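Local atomic coordinates of glutathione S-transferase (Rhodospirillum rubrum F11, PDB entry 4O7H), a protein that probably catalyses the conjugation of glutathione to electrophilic substrates, as a member of the glutathione S-transferase family. Residues S79-P84 with L159-I164; T165-L170 with K188-L193. One frame throughout, in Å; residues are numbered along the deposited sequence.

The chain first forms the thioredoxin-like domain, which ends with helix 64-74. The loop after it supplies residues 79-84, ahead of the long helix 85-119. Helix 127-150 follows, and only then does the chain return to this loop. Interaction 1 is closed there by residues 159-164, at the N-terminal end of helix 161-175. Interaction 2 opens on the next turns of the same helix and is closed by helix 185-195. The two contacts follow in series, neither nested nor crossed. They meet where Asp163 OD1 accepts a hydrogen bond from Trp190 NE1. Interaction 1 ties the interdomain loop to helix 161-175; interaction 2 ties that helix to helix 185-195.

Interaction 1 of 2, residues S79-P84 with L159-I164; sequences SLLGGP and LTYADI
The N-capping box of helix 161-175, a hallmark of the glutathione S-transferase C-terminal domain, here meets the loop that links the two domains, with Leu80 against Thr160 and Tyr161. Thr160 is the N-cap. Thr160 OG1 lies between the backbone N and the carbonyl carbon (chi1 63°) and accepts from Ala162 N at 3.1 Å. In return, Thr160 N donates to Asp163 OD2 at 3.0 Å, on the anti side of the carboxylate. The other oxygen, Asp163 OD1, accepts from Leu154 N and Trp190 NE1, so both carboxylate oxygens are engaged.

The loop adds a bond to this helix start. Tyr161 N donates to Leu80 O at 2.9 Å, with an N-H...O angle of 161° and the donor in the carbonyl plane. A first-turn N-H, which has no acceptor within the helix, is thus satisfied by the loop. Thr160 CB also rests against Leu80 O.

The Leu80 side chain crosses that of Tyr161 at about a right angle. Its CB sits over the centre of one ring face, a CH-pi contact with 3.7 Å from Leu80 CB to the Tyr161 ring centroid. Leu80 CD1 reaches the CE1 and CZ side of the ring. Leu81 CD2 comes to the ring edge instead, near Tyr161 CD2. Ala19 of helix 11-22 and Leu71 of helix 64-74 also touch Tyr161, which places its ring between the domains.

The two methyls of Leu80 continue the apolar contact. Leu80 CD1 meets Ile164 CD1 at 4.0 Å, and the two side chains cross at about a right angle. Leu80 CD2 lies beside Leu159 CD2, with both side chains pointing the same way. A water bridges the two backbones, donating to Ser79 O at 3.1 Å and to Leu159 O at 2.7 Å.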
# COMPACT_ATOMS: atom_id res chain seq x y z
N SER A 79 14.26 9.68 -13.86
CA SER A 79 13.47 8.48 -13.39
C SER A 79 13.62 8.32 -11.88
O SER A 79 14.71 8.46 -11.34
CB SER A 79 13.99 7.21 -14.05
OG SER A 79 13.27 6.07 -13.58
N LEU A 80 12.53 7.97 -11.18
CA LEU A 80 12.59 7.66 -9.79
C LEU A 80 12.32 6.15 -9.55
O LEU A 80 12.22 5.71 -8.42
CB LEU A 80 11.63 8.53 -9.03
CG LEU A 80 12.02 10.02 -9.01
CD1 LEU A 80 10.90 10.85 -8.38
CD2 LEU A 80 13.31 10.27 -8.27
N LEU A 81 12.20 5.39 -10.64
CA LEU A 81 12.10 3.92 -10.52
C LEU A 81 13.31 3.18 -11.05
O LEU A 81 13.59 2.08 -10.60
CB LEU A 81 10.89 3.44 -11.28
CG LEU A 81 9.53 3.59 -10.58
CD1 LEU A 81 8.42 3.32 -11.61
CD2 LEU A 81 9.40 2.73 -9.36
N GLY A 82 13.99 3.75 -12.03
CA GLY A 82 15.10 3.03 -12.65
C GLY A 82 14.65 2.23 -13.85
O GLY A 82 13.50 2.27 -14.27
N GLY A 83 15.61 1.52 -14.44
CA GLY A 83 15.42 1.06 -15.82
C GLY A 83 15.09 -0.41 -15.90
O GLY A 83 14.00 -0.78 -16.32
N PRO A 84 16.03 -1.27 -15.48
CA PRO A 84 15.70 -2.68 -15.63
C PRO A 84 14.55 -3.13 -14.71
O PRO A 84 14.42 -2.62 -13.61
CB PRO A 84 17.02 -3.41 -15.26
CG PRO A 84 18.01 -2.36 -14.93
CD PRO A 84 17.30 -1.03 -14.78
N LEU A 159 19.18 7.58 -6.77
CA LEU A 159 18.12 7.93 -5.86
C LEU A 159 16.77 7.54 -6.51
O LEU A 159 16.54 7.78 -7.71
CB LEU A 159 18.17 9.42 -5.52
CG LEU A 159 17.10 9.84 -4.52
CD1 LEU A 159 17.63 10.74 -3.41
CD2 LEU A 159 15.93 10.42 -5.25
N THR A 160 15.86 6.96 -5.70
CA THR A 160 14.58 6.48 -6.21
C THR A 160 13.48 6.78 -5.21
O THR A 160 13.73 7.34 -4.13
CB THR A 160 14.57 4.97 -6.45
OG1 THR A 160 14.75 4.28 -5.20
CG2 THR A 160 15.65 4.60 -7.43
N TYR A 161 12.28 6.36 -5.58
CA TYR A 161 11.13 6.46 -4.68
C TYR A 161 11.45 5.73 -3.36
O TYR A 161 10.86 6.01 -2.33
CB TYR A 161 9.90 5.84 -5.31
CG TYR A 161 9.24 6.73 -6.33
CD1 TYR A 161 8.83 8.00 -5.98
CD2 TYR A 161 8.98 6.30 -7.59
CE1 TYR A 161 8.20 8.79 -6.89
CE2 TYR A 161 8.34 7.10 -8.50
CZ TYR A 161 7.99 8.36 -8.15
OH TYR A 161 7.36 9.14 -9.07
N ALA A 162 12.36 4.77 -3.35
CA ALA A 162 12.69 4.14 -2.07
C ALA A 162 13.26 5.09 -1.08
O ALA A 162 12.86 5.13 0.12
CB ALA A 162 13.66 2.98 -2.30
N ASP A 163 14.27 5.85 -1.50
CA ASP A 163 14.87 6.85 -0.62
C ASP A 163 13.85 7.93 -0.23
O ASP A 163 13.76 8.34 0.94
CB ASP A 163 16.02 7.56 -1.34
CG ASP A 163 17.06 6.60 -1.84
OD1 ASP A 163 18.00 6.28 -1.05
OD2 ASP A 163 16.94 6.18 -3.03
N ILE A 164 13.03 8.33 -1.20
CA ILE A 164 12.07 9.40 -0.92
C ILE A 164 11.05 8.94 0.14
O ILE A 164 10.77 9.64 1.11
CB ILE A 164 11.37 9.84 -2.17
CG1 ILE A 164 12.37 10.51 -3.14
CG2 ILE A 164 10.30 10.86 -1.85
CD1 ILE A 164 11.78 10.71 -4.50
O HOH W 1 16.97 9.69 -9.58

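Interaction 2 of 2, residues T165-L170 with K188-L193; sequences TAACHL and KEWYAL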
# COMPACT_ATOMS: atom_id res chain seq x y z
N THR A 165 10.53 7.74 -0.04
CA THR A 165 9.52 7.18 0.86
C THR A 165 10.10 7.05 2.29
O THR A 165 9.51 7.55 3.25
CB THR A 165 8.99 5.83 0.34
OG1 THR A 165 8.50 6.00 -1.02
CG2 THR A 165 7.87 5.32 1.25
N ALA A 166 11.26 6.40 2.40
CA ALA A 166 11.88 6.19 3.70
C ALA A 166 12.19 7.55 4.41
O ALA A 166 11.89 7.72 5.62
CB ALA A 166 13.17 5.38 3.55
N ALA A 167 12.71 8.51 3.66
CA ALA A 167 13.11 9.80 4.21
C ALA A 167 11.86 10.58 4.61
O ALA A 167 11.88 11.32 5.61
CB ALA A 167 13.96 10.58 3.21
N CYS A 168 10.76 10.44 3.85
CA CYS A 168 9.54 11.21 4.16
C CYS A 168 8.92 10.67 5.45
O CYS A 168 8.47 11.44 6.31
CB CYS A 168 8.58 11.24 3.01
SG CYS A 168 9.10 12.36 1.71
N HIS A 169 8.90 9.34 5.61
CA HIS A 169 8.42 8.76 6.87
C HIS A 169 9.31 9.24 8.02
O HIS A 169 8.81 9.71 9.03
CB HIS A 169 8.44 7.25 6.75
CG HIS A 169 7.17 6.71 6.19
ND1 HIS A 169 6.94 6.45 4.86
CD2 HIS A 169 6.01 6.42 6.82
CE1 HIS A 169 5.72 5.94 4.72
NE2 HIS A 169 5.14 5.98 5.89
N LEU A 170 10.63 9.13 7.85
CA LEU A 170 11.56 9.50 8.90
C LEU A 170 11.46 10.96 9.23
O LEU A 170 11.68 11.35 10.40
CB LEU A 170 12.98 9.09 8.58
CG LEU A 170 13.25 7.60 8.85
CD1 LEU A 170 14.52 7.14 8.18
CD2 LEU A 170 13.38 7.37 10.35
N LYS A 188 21.87 7.81 9.60
CA LYS A 188 21.91 9.25 9.79
C LYS A 188 22.58 9.99 8.63
O LYS A 188 22.08 11.03 8.12
CB LYS A 188 22.66 9.56 11.09
CG LYS A 188 22.59 11.03 11.44
CD LYS A 188 23.45 11.39 12.64
CE LYS A 188 23.61 12.91 12.67
NZ LYS A 188 24.50 13.38 13.77
N GLU A 189 23.72 9.46 8.18
CA GLU A 189 24.42 10.08 7.06
C GLU A 189 23.61 10.06 5.78
O GLU A 189 23.64 11.01 5.04
CB GLU A 189 25.80 9.45 6.85
CG GLU A 189 26.80 9.96 7.90
CD GLU A 189 26.63 11.47 8.22
OE1 GLU A 189 26.85 12.34 7.32
OE2 GLU A 189 26.22 11.80 9.39
N TRP A 190 22.92 8.96 5.52
CA TRP A 190 22.06 8.85 4.36
C TRP A 190 20.93 9.86 4.43
O TRP A 190 20.62 10.55 3.45
CB TRP A 190 21.54 7.40 4.21
CG TRP A 190 20.24 7.34 3.37
CD1 TRP A 190 20.14 7.26 2.05
CD2 TRP A 190 18.90 7.36 3.87
NE1 TRP A 190 18.83 7.21 1.65
CE2 TRP A 190 18.04 7.30 2.77
CE3 TRP A 190 18.37 7.45 5.15
CZ2 TRP A 190 16.66 7.35 2.92
CZ3 TRP A 190 17.01 7.53 5.31
CH2 TRP A 190 16.16 7.45 4.20
N TYR A 191 20.32 10.00 5.61
CA TYR A 191 19.22 10.96 5.74
C TYR A 191 19.72 12.38 5.55
O TYR A 191 19.05 13.20 4.97
CB TYR A 191 18.50 10.81 7.08
CG TYR A 191 17.30 11.73 7.26
CD1 TYR A 191 16.10 11.47 6.63
CD2 TYR A 191 17.40 12.88 7.98
CE1 TYR A 191 15.02 12.30 6.79
CE2 TYR A 191 16.33 13.71 8.16
CZ TYR A 191 15.12 13.42 7.56
OH TYR A 191 14.03 14.29 7.72
N ALA A 192 20.90 12.68 6.05
CA ALA A 192 21.47 14.01 5.84
C ALA A 192 21.64 14.34 4.38
O ALA A 192 21.45 15.48 3.98
CB ALA A 192 22.81 14.09 6.57
N LEU A 193 22.02 13.33 3.59
CA LEU A 193 22.12 13.53 2.16
C LEU A 193 20.77 13.80 1.52
O LEU A 193 20.64 14.76 0.71
CB LEU A 193 22.76 12.36 1.47
CG LEU A 193 24.24 12.12 1.67
CD1 LEU A 193 24.56 10.81 0.94
CD2 LEU A 193 25.00 13.28 1.09
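Trp190 and Tyr191 reach from helix 185-195 to Ala166, Ala167 and Leu170 of helix 161-175, and both rings present edges to that helix. CG of Tyr191 is anti to the backbone N (chi1 -177°), which sends the ring off toward Ala167. The six-membered end of the indole leads. Trp190 CH2 comes to 3.6 Å from Ala167 N, which lies at the ring edge near its plane. The same Trp190 CH2 is 3.7 Å from Ala166 CB, which approaches obliquely. Further round the edge, Leu170 CD1 meets Trp190 CZ3 at 3.8 Å, and these two side chains are oblique to each other.

Tyr191 turns its CE1 edge to the helix. Ala167 O lies in the ring plane, 3.5 Å from Tyr191 CE1. Ala167 CB touches both aromatics, with Trp190 CH2 and Tyr191 CE1 as its neighbours. Both rings thus reach backbone atoms of Ala167, consistent with the short side chains of Ala166 and Ala167.

The short helical segments run nearly perpendicular, at 97°, with their axes 10.5 Å apart. Trp181 stacks on Tyr191. Ile144 of helix 127-150 touches both Leu170 and Trp190, packing a third helix of the C-terminal domain against the crossing.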